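PDB 3EXR: RmpD (Hexulose-6-phosphate synthase) from Streptococcus mutans, which is a member of the HUMPS family and folds as a TIM barrel, a closed parallel sheet surrounded by helices. Local coordinates for residues 79-85 with 104-108; 113-119 with 135-141; 24-29 with 55-59. All coordinates share one frame; numbering follows the deposited sequence.

Contact 1 of 3, residues 79-85 with 104-108; sequences AVRGADW and IEDIN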
ATOM      1  N   ALA A  79     -11.686  -8.724  -5.591  1.00  9.49           N
ATOM      2  CA  ALA A  79     -12.881  -9.553  -5.355  1.00  9.88           C
ATOM      3  C   ALA A  79     -13.225 -10.371  -6.596  1.00  9.74           C
ATOM      4  O   ALA A  79     -13.623 -11.534  -6.490  1.00 10.73           O
ATOM      5  CB  ALA A  79     -14.066  -8.685  -4.964  1.00 10.14           C
ATOM      6  N   VAL A  80     -13.067  -9.794  -7.788  1.00  9.62           N
ATOM      7  CA  VAL A  80     -13.359 -10.569  -8.993  1.00 10.35           C
ATOM      8  C   VAL A  80     -12.363 -11.712  -9.194  1.00  9.46           C
ATOM      9  O   VAL A  80     -12.681 -12.682  -9.858  1.00 11.03           O
ATOM     10  CB  VAL A  80     -13.461  -9.693 -10.262  1.00 10.91           C
ATOM     11  CG1 VAL A  80     -14.566  -8.660 -10.120  1.00 11.83           C
ATOM     12  CG2 VAL A  80     -12.138  -9.049 -10.601  1.00 13.51           C
ATOM     13  N   ARG A  81     -11.165 -11.601  -8.601  1.00  8.96           N
ATOM     14  CA  ARG A  81     -10.139 -12.665  -8.644  1.00  8.85           C
ATOM     15  C   ARG A  81     -10.461 -13.769  -7.634  1.00  9.17           C
ATOM     16  O   ARG A  81      -9.876 -14.843  -7.684  1.00 11.02           O
ATOM     17  CB  ARG A  81      -8.755 -12.080  -8.324  1.00  8.63           C
ATOM     18  CG  ARG A  81      -8.142 -11.187  -9.393  1.00  8.59           C
ATOM     19  CD  ARG A  81      -7.705 -11.977 -10.587  1.00  8.99           C
ATOM     20  NE  ARG A  81      -6.875 -11.184 -11.486  1.00 10.85           N
ATOM     21  CZ  ARG A  81      -6.463 -11.606 -12.677  1.00 12.76           C
ATOM     22  NH1 ARG A  81      -6.851 -12.779 -13.135  1.00 11.19           N
ATOM     23  NH2 ARG A  81      -5.669 -10.846 -13.421  1.00 11.50           N
ATOM     24  N   GLY A  82     -11.374 -13.481  -6.721  1.00  9.92           N
ATOM     25  CA  GLY A  82     -11.787 -14.442  -5.688  1.00 10.03           C
ATOM     26  C   GLY A  82     -11.413 -14.134  -4.230  1.00 10.32           C
ATOM     27  O   GLY A  82     -11.621 -14.983  -3.365  1.00 11.10           O
ATOM     28  N   ALA A  83     -10.876 -12.944  -3.932  1.00 10.19           N
ATOM     29  CA  ALA A  83     -10.576 -12.604  -2.539  1.00 10.34           C
ATOM     30  C   ALA A  83     -11.802 -12.567  -1.643  1.00 10.26           C
ATOM     31  O   ALA A  83     -12.895 -12.123  -2.059  1.00 10.22           O
ATOM     32  CB  ALA A  83      -9.844 -11.261  -2.435  1.00 10.64           C
ATOM     33  N   ASP A  84     -11.600 -12.982  -0.390  1.00  9.75           N
ATOM     34  CA  ASP A  84     -12.604 -12.780   0.659  1.00  8.55           C
ATOM     35  C   ASP A  84     -12.377 -11.501   1.458  1.00  8.56           C
ATOM     36  O   ASP A  84     -13.305 -10.704   1.662  1.00  8.65           O
ATOM     37  CB  ASP A  84     -12.590 -13.982   1.605  1.00  9.17           C
ATOM     38  CG  ASP A  84     -13.026 -15.266   0.914  1.00  8.39           C
ATOM     39  OD1 ASP A  84     -14.102 -15.284   0.244  1.00 10.43           O
ATOM     40  OD2 ASP A  84     -12.316 -16.278   1.049  1.00 11.26           O
ATOM     41  N   TRP A  85     -11.137 -11.307   1.905  1.00  8.70           N
ATOM     42  CA  TRP A  85     -10.754 -10.174   2.724  1.00  8.77           C
ATOM     43  C   TRP A  85      -9.735  -9.360   1.972  1.00  9.31           C
ATOM     44  O   TRP A  85      -8.913  -9.918   1.275  1.00  9.60           O
ATOM     45  CB  TRP A  85     -10.133 -10.610   4.042  1.00  8.94           C
ATOM     46  CG  TRP A  85     -11.047 -11.445   4.893  1.00  9.55           C
ATOM     47  CD1 TRP A  85     -12.396 -11.563   4.764  1.00  9.95           C
ATOM     48  CD2 TRP A  85     -10.670 -12.285   5.992  1.00 11.49           C
ATOM     49  NE1 TRP A  85     -12.887 -12.420   5.720  1.00 11.09           N
ATOM     50  CE2 TRP A  85     -11.851 -12.877   6.489  1.00 10.83           C
ATOM     51  CE3 TRP A  85      -9.448 -12.602   6.602  1.00 11.52           C
ATOM     52  CZ2 TRP A  85     -11.848 -13.762   7.566  1.00 11.51           C
ATOM     53  CZ3 TRP A  85      -9.439 -13.497   7.678  1.00 10.13           C
ATOM     54  CH2 TRP A  85     -10.632 -14.068   8.139  1.00  9.41           C
ATOM     55  N   ILE A 104     -16.435  -4.980  -2.208  1.00 12.97           N
ATOM     56  CA  ILE A 104     -16.109  -6.368  -1.943  1.00 11.70           C
ATOM     57  C   ILE A 104     -17.378  -7.137  -1.545  1.00 12.23           C
ATOM     58  O   ILE A 104     -17.539  -8.285  -1.922  1.00 12.47           O
ATOM     59  CB  ILE A 104     -14.919  -6.556  -0.940  1.00 11.78           C
ATOM     60  CG1 ILE A 104     -14.356  -7.978  -1.048  1.00 11.45           C
ATOM     61  CG2 ILE A 104     -15.334  -6.201   0.453  1.00 10.69           C
ATOM     62  CD1 ILE A 104     -12.918  -8.113  -0.532  1.00 13.05           C
ATOM     63  N   GLU A 105     -18.283  -6.471  -0.827  1.00 12.57           N
ATOM     64  CA  GLU A 105     -19.590  -7.049  -0.471  1.00 13.96           C
ATOM     65  C   GLU A 105     -20.468  -7.267  -1.693  1.00 14.31           C
ATOM     66  O   GLU A 105     -21.233  -8.231  -1.745  1.00 14.58           O
ATOM     67  CB  GLU A 105     -20.334  -6.165   0.519  1.00 14.05           C
ATOM     68  CG  GLU A 105     -19.814  -6.269   1.932  1.00 15.23           C
ATOM     69  CD  GLU A 105     -20.524  -5.337   2.887  1.00 18.29           C
ATOM     70  OE1 GLU A 105     -21.469  -4.630   2.469  1.00 21.16           O
ATOM     71  OE2 GLU A 105     -20.109  -5.277   4.046  1.00 16.64           O
ATOM     72  N   ASP A 106     -20.369  -6.383  -2.681  1.00 14.52           N
ATOM     73  CA  ASP A 106     -21.188  -6.523  -3.886  1.00 15.78           C
ATOM     74  C   ASP A 106     -20.855  -7.813  -4.642  1.00 15.41           C
ATOM     75  O   ASP A 106     -21.748  -8.507  -5.132  1.00 15.71           O
ATOM     76  CB  ASP A 106     -20.981  -5.335  -4.820  1.00 16.49           C
ATOM     77  CG  ASP A 106     -21.909  -5.379  -6.008  1.00 21.42           C
ATOM     78  OD1 ASP A 106     -23.138  -5.396  -5.789  1.00 25.35           O
ATOM     79  OD2 ASP A 106     -21.466  -5.427  -7.173  1.00 26.32           O
ATOM     80  N   ILE A 107     -19.567  -8.151  -4.722  1.00 15.18           N
ATOM     81  CA  ILE A 107     -19.132  -9.347  -5.434  1.00 15.96           C
ATOM     82  C   ILE A 107     -19.168 -10.613  -4.560  1.00 15.55           C
ATOM     83  O   ILE A 107     -19.486 -11.712  -5.038  1.00 15.57           O
ATOM     84  CB  ILE A 107     -17.717  -9.113  -6.058  1.00 16.67           C
ATOM     85  CG1 ILE A 107     -17.824  -8.247  -7.326  1.00 19.31           C
ATOM     86  CG2 ILE A 107     -17.005 -10.450  -6.344  1.00 17.64           C
ATOM     87  CD1 ILE A 107     -18.678  -8.838  -8.429  1.00 22.10           C
ATOM     88  N   ASN A 108     -18.890 -10.427  -3.272  1.00 14.46           N
ATOM     89  CA  ASN A 108     -18.784 -11.505  -2.308  1.00 14.53           C
ATOM     90  C   ASN A 108     -19.628 -11.204  -1.049  1.00 14.70           C
ATOM     91  O   ASN A 108     -19.095 -10.866   0.009  1.00 14.04           O
ATOM     92  CB  ASN A 108     -17.285 -11.676  -1.945  1.00 13.95           C
ATOM     93  CG  ASN A 108     -16.981 -12.936  -1.096  1.00 14.84           C
ATOM     94  OD1 ASN A 108     -17.873 -13.594  -0.497  1.00 12.82           O
ATOM     95  ND2 ASN A 108     -15.696 -13.251  -1.012  1.00 13.72           N
TER
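Two acceptors share the amide nitrogen of Asn108. ND2 of Asn108 lies 2.9 Å from OD1 of Asp84 and 3.2 Å from the carbonyl O of Ala83, and both acceptors fall in the plane of the amide. The carboxylate receives its N-H on the anti lone pair of OD1, with its own plane turned 63° from the amide; the donor reaches the Ala83 carbonyl at a C=O...N angle of 122°, tilted somewhat from the carbonyl plane. Asn108 is the first residue past helix 94-107. With CG anti to the backbone N (chi1 -171°), its amide extends across to the chain that leads into strand 85-89, while its OD1 accepts from the backbone N of Lys111. The other carboxylate oxygen, OD2 of Asp84, forms salt bridges with Arg53 and Lys111 and accepts from the backbone N of Ile61. Beside this polar end lies an apolar one: CB of Ala79 packs 3.7 Å from CG2 of Ile107 and 4.0 Å from CG1 of Ile104, whose CD1 reaches the carbonyl O of Asp84 at 3.4 Å. With cationic partners on OD2 and a neutral amide on OD1, the buried carboxylate is probably stabilised in its charged form.

Contact 2 of 3, residues 113-119 with 135-141; sequences EIQVELY and ISQAIYH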
ATOM      1  N   GLU A 113     -15.029  -8.745   3.177  1.00 10.47           N
ATOM      2  CA  GLU A 113     -14.721  -7.846   4.277  1.00 10.06           C
ATOM      3  C   GLU A 113     -13.437  -7.069   4.045  1.00  9.84           C
ATOM      4  O   GLU A 113     -12.528  -7.545   3.329  1.00 10.82           O
ATOM      5  CB  GLU A 113     -14.502  -8.650   5.569  1.00 10.18           C
ATOM      6  CG  GLU A 113     -15.732  -9.303   6.177  1.00 11.98           C
ATOM      7  CD  GLU A 113     -15.520  -9.629   7.642  1.00 13.70           C
ATOM      8  OE1 GLU A 113     -15.132  -8.720   8.414  1.00 14.86           O
ATOM      9  OE2 GLU A 113     -15.728 -10.800   8.004  1.00 16.72           O
ATOM     10  N   ILE A 114     -13.365  -5.915   4.708  1.00  8.60           N
ATOM     11  CA  ILE A 114     -12.170  -5.095   4.800  1.00  8.75           C
ATOM     12  C   ILE A 114     -11.512  -5.303   6.173  1.00  9.15           C
ATOM     13  O   ILE A 114     -12.188  -5.511   7.207  1.00 10.01           O
ATOM     14  CB  ILE A 114     -12.514  -3.605   4.543  1.00  8.17           C
ATOM     15  CG1 ILE A 114     -13.197  -3.455   3.182  1.00  8.41           C
ATOM     16  CG2 ILE A 114     -11.283  -2.703   4.643  1.00  8.66           C
ATOM     17  CD1 ILE A 114     -12.426  -3.949   1.996  1.00  9.53           C
ATOM     18  N   GLN A 115     -10.180  -5.283   6.158  1.00  8.89           N
ATOM     19  CA  GLN A 115      -9.357  -5.345   7.370  1.00  8.38           C
ATOM     20  C   GLN A 115      -8.467  -4.111   7.389  1.00  8.70           C
ATOM     21  O   GLN A 115      -7.852  -3.789   6.383  1.00  8.85           O
ATOM     22  CB  GLN A 115      -8.450  -6.581   7.340  1.00  7.58           C
ATOM     23  CG  GLN A 115      -9.128  -7.921   7.055  1.00  7.87           C
ATOM     24  CD  GLN A 115      -8.126  -9.055   7.058  1.00  7.13           C
ATOM     25  OE1 GLN A 115      -7.198  -9.042   6.236  1.00  8.36           O
ATOM     26  NE2 GLN A 115      -8.252  -9.992   8.022  1.00  8.15           N
ATOM     27  N   VAL A 116      -8.351  -3.466   8.547  1.00  8.48           N
ATOM     28  CA  VAL A 116      -7.501  -2.297   8.694  1.00  9.11           C
ATOM     29  C   VAL A 116      -6.106  -2.715   9.197  1.00  8.88           C
ATOM     30  O   VAL A 116      -5.925  -3.252  10.301  1.00  9.11           O
ATOM     31  CB  VAL A 116      -8.069  -1.260   9.655  1.00  8.72           C
ATOM     32  CG1 VAL A 116      -7.172  -0.011   9.674  1.00 10.50           C
ATOM     33  CG2 VAL A 116      -9.480  -0.841   9.237  1.00  9.25           C
ATOM     34  N   GLU A 117      -5.108  -2.418   8.373  1.00  9.10           N
ATOM     35  CA  GLU A 117      -3.693  -2.608   8.690  1.00  8.86           C
ATOM     36  C   GLU A 117      -3.172  -1.450   9.529  1.00  9.17           C
ATOM     37  O   GLU A 117      -3.223  -0.304   9.105  1.00  9.37           O
ATOM     38  CB  GLU A 117      -2.879  -2.762   7.390  1.00  8.89           C
ATOM     39  CG  GLU A 117      -2.858  -4.202   6.848  1.00  8.98           C
ATOM     40  CD  GLU A 117      -1.893  -5.140   7.571  1.00 11.08           C
ATOM     41  OE1 GLU A 117      -1.287  -4.721   8.574  1.00 11.99           O
ATOM     42  OE2 GLU A 117      -1.736  -6.300   7.137  1.00 12.51           O
ATOM     43  N   LEU A 118      -2.713  -1.764  10.736  1.00  8.34           N
ATOM     44  CA  LEU A 118      -2.344  -0.759  11.735  1.00  8.13           C
ATOM     45  C   LEU A 118      -0.868  -0.436  11.664  1.00  8.59           C
ATOM     46  O   LEU A 118      -0.032  -1.282  12.000  1.00  8.67           O
ATOM     47  CB  LEU A 118      -2.743  -1.244  13.132  1.00  8.07           C
ATOM     48  CG  LEU A 118      -4.231  -1.519  13.345  1.00  9.19           C
ATOM     49  CD1 LEU A 118      -4.465  -2.098  14.721  1.00  9.89           C
ATOM     50  CD2 LEU A 118      -5.084  -0.275  13.196  1.00 11.27           C
ATOM     51  N   TYR A 119      -0.572   0.771  11.158  1.00  8.64           N
ATOM     52  CA  TYR A 119       0.776   1.326  11.084  1.00 10.12           C
ATOM     53  C   TYR A 119       0.779   2.761  11.585  1.00 10.92           C
ATOM     54  O   TYR A 119      -0.148   3.526  11.317  1.00 12.72           O
ATOM     55  CB  TYR A 119       1.299   1.311   9.643  1.00  9.80           C
ATOM     56  CG  TYR A 119       1.721  -0.076   9.183  1.00  9.35           C
ATOM     57  CD1 TYR A 119       3.043  -0.487   9.269  1.00 11.47           C
ATOM     58  CD2 TYR A 119       0.781  -1.011   8.739  1.00 10.21           C
ATOM     59  CE1 TYR A 119       3.429  -1.743   8.867  1.00  9.35           C
ATOM     60  CE2 TYR A 119       1.156  -2.289   8.357  1.00  8.68           C
ATOM     61  CZ  TYR A 119       2.487  -2.648   8.417  1.00  9.15           C
ATOM     62  OH  TYR A 119       2.891  -3.904   8.018  1.00 11.20           O
ATOM     63  N   ILE A 135     -16.564  -1.596   9.349  1.00 12.80           N
ATOM     64  CA  ILE A 135     -15.312  -2.336   9.271  1.00 13.20           C
ATOM     65  C   ILE A 135     -14.841  -2.737  10.675  1.00 12.56           C
ATOM     66  O   ILE A 135     -14.542  -1.894  11.542  1.00 13.10           O
ATOM     67  CB  ILE A 135     -14.269  -1.507   8.493  1.00 13.65           C
ATOM     68  CG1 ILE A 135     -14.760  -1.344   7.036  1.00 16.01           C
ATOM     69  CG2 ILE A 135     -12.859  -2.159   8.554  1.00 13.38           C
ATOM     70  CD1 ILE A 135     -14.104  -0.278   6.240  1.00 18.24           C
ATOM     71  N   SER A 136     -14.737  -4.041  10.884  1.00 11.21           N
ATOM     72  CA  SER A 136     -14.543  -4.561  12.241  1.00 11.09           C
ATOM     73  C   SER A 136     -13.458  -5.597  12.353  1.00 10.23           C
ATOM     74  O   SER A 136     -13.493  -6.415  13.252  1.00 11.09           O
ATOM     75  CB  SER A 136     -15.869  -5.083  12.807  1.00 11.33           C
ATOM     76  OG  SER A 136     -16.355  -6.180  12.078  1.00 11.32           O
ATOM     77  N   GLN A 137     -12.496  -5.559  11.424  1.00  9.43           N
ATOM     78  CA  GLN A 137     -11.253  -6.325  11.537  1.00  9.02           C
ATOM     79  C   GLN A 137     -10.072  -5.378  11.495  1.00  8.97           C
ATOM     80  O   GLN A 137     -10.048  -4.420  10.693  1.00  9.85           O
ATOM     81  CB  GLN A 137     -11.109  -7.334  10.401  1.00  8.80           C
ATOM     82  CG  GLN A 137     -12.029  -8.522  10.483  1.00  8.64           C
ATOM     83  CD  GLN A 137     -11.519  -9.670   9.625  1.00 10.19           C
ATOM     84  OE1 GLN A 137     -10.416 -10.162   9.852  1.00 10.98           O
ATOM     85  NE2 GLN A 137     -12.326 -10.115   8.653  1.00 10.33           N
ATOM     86  N   ALA A 138      -9.084  -5.664  12.329  1.00  9.47           N
ATOM     87  CA  ALA A 138      -7.843  -4.894  12.392  1.00  9.14           C
ATOM     88  C   ALA A 138      -6.665  -5.825  12.542  1.00  8.57           C
ATOM     89  O   ALA A 138      -6.761  -6.848  13.224  1.00  9.44           O
ATOM     90  CB  ALA A 138      -7.880  -3.916  13.537  1.00  9.80           C
ATOM     91  N   ILE A 139      -5.543  -5.453  11.913  1.00  7.66           N
ATOM     92  CA  ILE A 139      -4.331  -6.269  11.961  1.00  7.68           C
ATOM     93  C   ILE A 139      -3.291  -5.530  12.789  1.00  8.23           C
ATOM     94  O   ILE A 139      -2.834  -4.445  12.412  1.00  7.73           O
ATOM     95  CB  ILE A 139      -3.720  -6.475  10.536  1.00  8.16           C
ATOM     96  CG1 ILE A 139      -4.770  -6.842   9.467  1.00  9.42           C
ATOM     97  CG2 ILE A 139      -2.580  -7.456  10.598  1.00  8.06           C
ATOM     98  CD1 ILE A 139      -5.602  -8.008   9.773  1.00 10.08           C
ATOM     99  N   TYR A 140      -2.913  -6.138  13.903  1.00  8.01           N
ATOM    100  CA  TYR A 140      -1.959  -5.556  14.845  1.00  8.06           C
ATOM    101  C   TYR A 140      -0.610  -6.280  14.750  1.00  8.67           C
ATOM    102  O   TYR A 140      -0.567  -7.507  14.851  1.00  9.36           O
ATOM    103  CB  TYR A 140      -2.514  -5.620  16.295  1.00  8.96           C
ATOM    104  CG  TYR A 140      -1.732  -4.779  17.266  1.00  8.44           C
ATOM    105  CD1 TYR A 140      -2.185  -3.511  17.639  1.00 11.61           C
ATOM    106  CD2 TYR A 140      -0.509  -5.227  17.783  1.00  9.21           C
ATOM    107  CE1 TYR A 140      -1.443  -2.701  18.492  1.00 11.07           C
ATOM    108  CE2 TYR A 140       0.244  -4.417  18.637  1.00 10.13           C
ATOM    109  CZ  TYR A 140      -0.241  -3.157  18.989  1.00 10.30           C
ATOM    110  OH  TYR A 140       0.469  -2.365  19.843  1.00 12.51           O
ATOM    111  N   HIS A 141       0.469  -5.511  14.551  1.00  8.33           N
ATOM    112  CA  HIS A 141       1.834  -6.015  14.431  1.00  9.67           C
ATOM    113  C   HIS A 141       2.597  -5.849  15.724  1.00  9.32           C
ATOM    114  O   HIS A 141       2.536  -4.785  16.356  1.00  9.54           O
ATOM    115  CB  HIS A 141       2.589  -5.218  13.355  1.00 10.31           C
ATOM    116  CG  HIS A 141       2.075  -5.446  11.969  1.00 12.39           C
ATOM    117  ND1 HIS A 141       0.882  -4.925  11.505  1.00 15.03           N
ATOM    118  CD2 HIS A 141       2.602  -6.149  10.947  1.00 13.46           C
ATOM    119  CE1 HIS A 141       0.706  -5.306  10.252  1.00 13.10           C
ATOM    120  NE2 HIS A 141       1.732  -6.059   9.896  1.00 15.57           N
TER
HETATM  121  O   HOH W   1     -14.659  -5.959   8.531  1.00 10.50           O
HETATM  122  O   HOH W   2       0.399  -7.402   7.488  1.00 21.99           O
HETATM  123  O   HOH W   3       0.297  -2.551  14.407  1.00 12.90           O
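Gln115 and Gln137 both place CG anti to the carbonyl carbon (chi1 -51° and -72°) and run extended beyond it, which brings their amides together over the same face of the sheet. NE2 of Gln115 donates to OE1 of Gln137 at 2.8 Å, from above the carbonyl plane, with the two amide planes nearly perpendicular. The chain of donors continues: NE2 of Gln137 gives an almost straight bond of 3.1 Å to OE1 of Glu113, again approaching from above the carboxylate plane. That carboxylate also pairs with Arg170, and a water on OE1 of Glu113 joins it to Ile114 O and Ser136 N. Beneath these side chains, strands 113-117 and 137-141 are parallel neighbours in the TIM barrel, linked through helix 124-132 as a beta-alpha-beta unit. Their ladder runs from Val116 N to Gln137 O (2.9 Å), from Ile139 N to Val116 O (2.8 Å), and from Leu118 N to Ile139 O. On the face of Val116 and Ala138 the contacts are apolar: CG2 of Val116 meets CG2 of Ile135 at 3.7 Å, and CD1 of Leu118 lies 4.0 Å from CB of Ala138. Past the ladder, the Tyr119 ring places CZ over one face of the His141 imidazole, and its hydroxyl is hydrogen-bonded to Asp69 of the second subunit.

Contact 3 of 3, residues 24-29 with 55-59; sequences AVSVGN and LFPDK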
ATOM      1  N   ALA A  24       2.377 -21.666  -0.557  1.00  9.58           N
ATOM      2  CA  ALA A  24       0.938 -21.899  -0.367  1.00  9.94           C
ATOM      3  C   ALA A  24       0.565 -23.359  -0.460  1.00 10.89           C
ATOM      4  O   ALA A  24      -0.175 -23.879   0.387  1.00 11.57           O
ATOM      5  CB  ALA A  24       0.127 -21.117  -1.380  1.00 10.11           C
ATOM      6  N   VAL A  25       1.096 -24.028  -1.467  1.00 11.30           N
ATOM      7  CA  VAL A  25       0.820 -25.456  -1.645  1.00 12.09           C
ATOM      8  C   VAL A  25       1.381 -26.278  -0.479  1.00 11.98           C
ATOM      9  O   VAL A  25       0.773 -27.261  -0.074  1.00 13.37           O
ATOM     10  CB  VAL A  25       1.329 -25.953  -3.022  1.00 11.88           C
ATOM     11  CG1 VAL A  25       1.240 -27.495  -3.130  1.00 11.99           C
ATOM     12  CG2 VAL A  25       0.512 -25.319  -4.131  1.00 13.02           C
ATOM     13  N   SER A  26       2.519 -25.856   0.076  1.00 11.96           N
ATOM     14  CA  SER A  26       3.156 -26.592   1.183  1.00 12.36           C
ATOM     15  C   SER A  26       2.350 -26.617   2.468  1.00 12.28           C
ATOM     16  O   SER A  26       2.480 -27.564   3.243  1.00 12.92           O
ATOM     17  CB  SER A  26       4.573 -26.065   1.462  1.00 12.00           C
ATOM     18  OG  SER A  26       4.573 -24.802   2.119  1.00 14.12           O
ATOM     19  N   VAL A  27       1.579 -25.554   2.735  1.00 12.54           N
ATOM     20  CA  VAL A  27       0.846 -25.412   4.000  1.00 13.13           C
ATOM     21  C   VAL A  27      -0.670 -25.285   3.882  1.00 14.06           C
ATOM     22  O   VAL A  27      -1.380 -25.363   4.886  1.00 14.23           O
ATOM     23  CB  VAL A  27       1.348 -24.218   4.869  1.00 13.23           C
ATOM     24  CG1 VAL A  27       2.800 -24.342   5.216  1.00 13.73           C
ATOM     25  CG2 VAL A  27       1.063 -22.873   4.236  1.00 13.67           C
ATOM     26  N   GLY A  28      -1.165 -25.098   2.668  1.00 14.84           N
ATOM     27  CA  GLY A  28      -2.562 -24.753   2.435  1.00 15.23           C
ATOM     28  C   GLY A  28      -3.588 -25.604   3.155  1.00 15.52           C
ATOM     29  O   GLY A  28      -4.517 -25.092   3.763  1.00 15.00           O
ATOM     30  N   ASN A  29      -3.410 -26.911   3.113  1.00 16.26           N
ATOM     31  CA  ASN A  29      -4.381 -27.808   3.710  1.00 17.56           C
ATOM     32  C   ASN A  29      -4.446 -27.695   5.228  1.00 16.62           C
ATOM     33  O   ASN A  29      -5.436 -28.089   5.851  1.00 17.90           O
ATOM     34  CB  ASN A  29      -4.071 -29.247   3.303  1.00 18.71           C
ATOM     35  CG  ASN A  29      -4.427 -29.535   1.856  1.00 24.73           C
ATOM     36  OD1 ASN A  29      -5.116 -28.739   1.179  1.00 28.91           O
ATOM     37  ND2 ASN A  29      -3.978 -30.691   1.368  1.00 29.64           N
ATOM     38  N   LEU A  55      -6.597 -23.300  -6.364  1.00 10.53           N
ATOM     39  CA  LEU A  55      -5.970 -24.327  -5.563  1.00 10.95           C
ATOM     40  C   LEU A  55      -6.758 -24.643  -4.291  1.00 11.60           C
ATOM     41  O   LEU A  55      -6.723 -25.794  -3.824  1.00 12.16           O
ATOM     42  CB  LEU A  55      -4.552 -23.888  -5.170  1.00 10.84           C
ATOM     43  CG  LEU A  55      -3.525 -23.871  -6.312  1.00 10.59           C
ATOM     44  CD1 LEU A  55      -2.280 -23.070  -5.918  1.00 11.55           C
ATOM     45  CD2 LEU A  55      -3.161 -25.300  -6.648  1.00 11.01           C
ATOM     46  N   PHE A  56      -7.426 -23.620  -3.737  1.00 11.98           N
ATOM     47  CA  PHE A  56      -8.083 -23.696  -2.418  1.00 12.32           C
ATOM     48  C   PHE A  56      -9.511 -23.113  -2.450  1.00 13.65           C
ATOM     49  O   PHE A  56      -9.757 -21.983  -1.998  1.00 14.02           O
ATOM     50  CB  PHE A  56      -7.192 -23.008  -1.390  1.00 12.92           C
ATOM     51  CG  PHE A  56      -5.832 -23.625  -1.274  1.00 13.16           C
ATOM     52  CD1 PHE A  56      -5.649 -24.857  -0.651  1.00 14.55           C
ATOM     53  CD2 PHE A  56      -4.717 -22.991  -1.808  1.00 15.60           C
ATOM     54  CE1 PHE A  56      -4.388 -25.438  -0.576  1.00 15.74           C
ATOM     55  CE2 PHE A  56      -3.476 -23.575  -1.722  1.00 15.03           C
ATOM     56  CZ  PHE A  56      -3.306 -24.779  -1.104  1.00 15.30           C
ATOM     57  N   PRO A  57     -10.450 -23.842  -3.054  1.00 15.52           N
ATOM     58  CA  PRO A  57     -11.806 -23.324  -3.296  1.00 17.45           C
ATOM     59  C   PRO A  57     -12.542 -22.891  -2.027  1.00 18.88           C
ATOM     60  O   PRO A  57     -13.378 -21.984  -2.088  1.00 20.41           O
ATOM     61  CB  PRO A  57     -12.538 -24.506  -3.961  1.00 17.45           C
ATOM     62  CG  PRO A  57     -11.580 -25.682  -3.910  1.00 17.27           C
ATOM     63  CD  PRO A  57     -10.232 -25.174  -3.657  1.00 15.66           C
ATOM     64  N   ASP A  58     -12.197 -23.497  -0.897  1.00 20.15           N
ATOM     65  CA  ASP A  58     -12.969 -23.304   0.327  1.00 21.02           C
ATOM     66  C   ASP A  58     -12.145 -22.698   1.471  1.00 20.21           C
ATOM     67  O   ASP A  58     -12.528 -22.784   2.637  1.00 21.43           O
ATOM     68  CB  ASP A  58     -13.619 -24.632   0.727  1.00 21.93           C
ATOM     69  CG  ASP A  58     -14.564 -25.186  -0.368  1.00 23.63           C
ATOM     70  OD1 ASP A  58     -15.384 -24.435  -0.946  1.00 24.82           O
ATOM     71  OD2 ASP A  58     -14.521 -26.392  -0.677  1.00 28.29           O
ATOM     72  N   LYS A  59     -11.014 -22.079   1.146  1.00 17.48           N
ATOM     73  CA  LYS A  59     -10.193 -21.437   2.154  1.00 16.15           C
ATOM     74  C   LYS A  59     -10.502 -19.971   2.118  1.00 13.56           C
ATOM     75  O   LYS A  59     -10.922 -19.445   1.093  1.00 13.77           O
ATOM     76  CB  LYS A  59      -8.710 -21.611   1.859  1.00 16.95           C
ATOM     77  CG  LYS A  59      -7.896 -21.937   3.061  1.00 20.84           C
ATOM     78  CD  LYS A  59      -8.402 -23.253   3.721  1.00 23.70           C
ATOM     79  CE  LYS A  59      -7.462 -24.405   3.505  1.00 24.72           C
ATOM     80  NZ  LYS A  59      -7.621 -25.398   4.594  1.00 25.90           N
TER
HETATM   81  O   HOH W   4      -8.106 -28.299   4.651  1.00 31.88           O
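Mainly van der Waals packing, partly buried in the helical layer outside the barrel, joins the end of helix 17-27 to the loop that follows helix 47-55. Phe56 carries it. Its ring is wedged against the backbone of 24-29, with CE1 3.6 Å from CA of Gly28 and CZ 3.6 Å from the carbonyl O of Ala24. Gly28 has no side chain, and the rim of the ring lies directly against its CA. At the ring's edge, and in its plane, OD1 of Asn29 lies 3.8 Å from CE1 of Phe56; the Asn29 amide stands almost perpendicular to the ring. On the outer side, CG2 of Val25 touches CD1 of Leu55 at 4.0 Å, the two side chains crossing at about a right angle. Lys59 adds a polar margin. Bends at chi2 and chi3 (59° and 107°) fold its chain along Gly28, and a water accepting from NZ of Lys59 at 2.9 Å donates to the carbonyl O of Asn29. The same ammonium group is hydrogen-bonded to the carbonyl of Val31. Inward, Phe56 and Lys59 rest on Ile34 of strand 33-36, while Ala24 and Val27 reach Leu12 and Val10 of strand 7-12.

The three contacts sample a barrel's wall and its helical surround. Contact 2 belongs to the wall, joining adjacent strands by backbone bonds and side-chain amides bonded in sequence to a carboxylate, with most of its residues buried. Contacts 1 and 3 lie farther out, each centred about 15 Å from the centre of the chain, where a helix end meets a loop leading into the next strand. Contact 1 is nevertheless largely buried and combines an amide bonded to a carboxylate with apolar packing; contact 3 is more open and rests mainly on an aromatic ring against backbone, with a water bridge at its margin. Contacts 1 and 2 adjoin: helix 94-107 leads into strand 113-117, and Trp85 packs on Gln115 and Gln137. Contacts 2 and 3 stay about 12 Å apart at their nearest atoms.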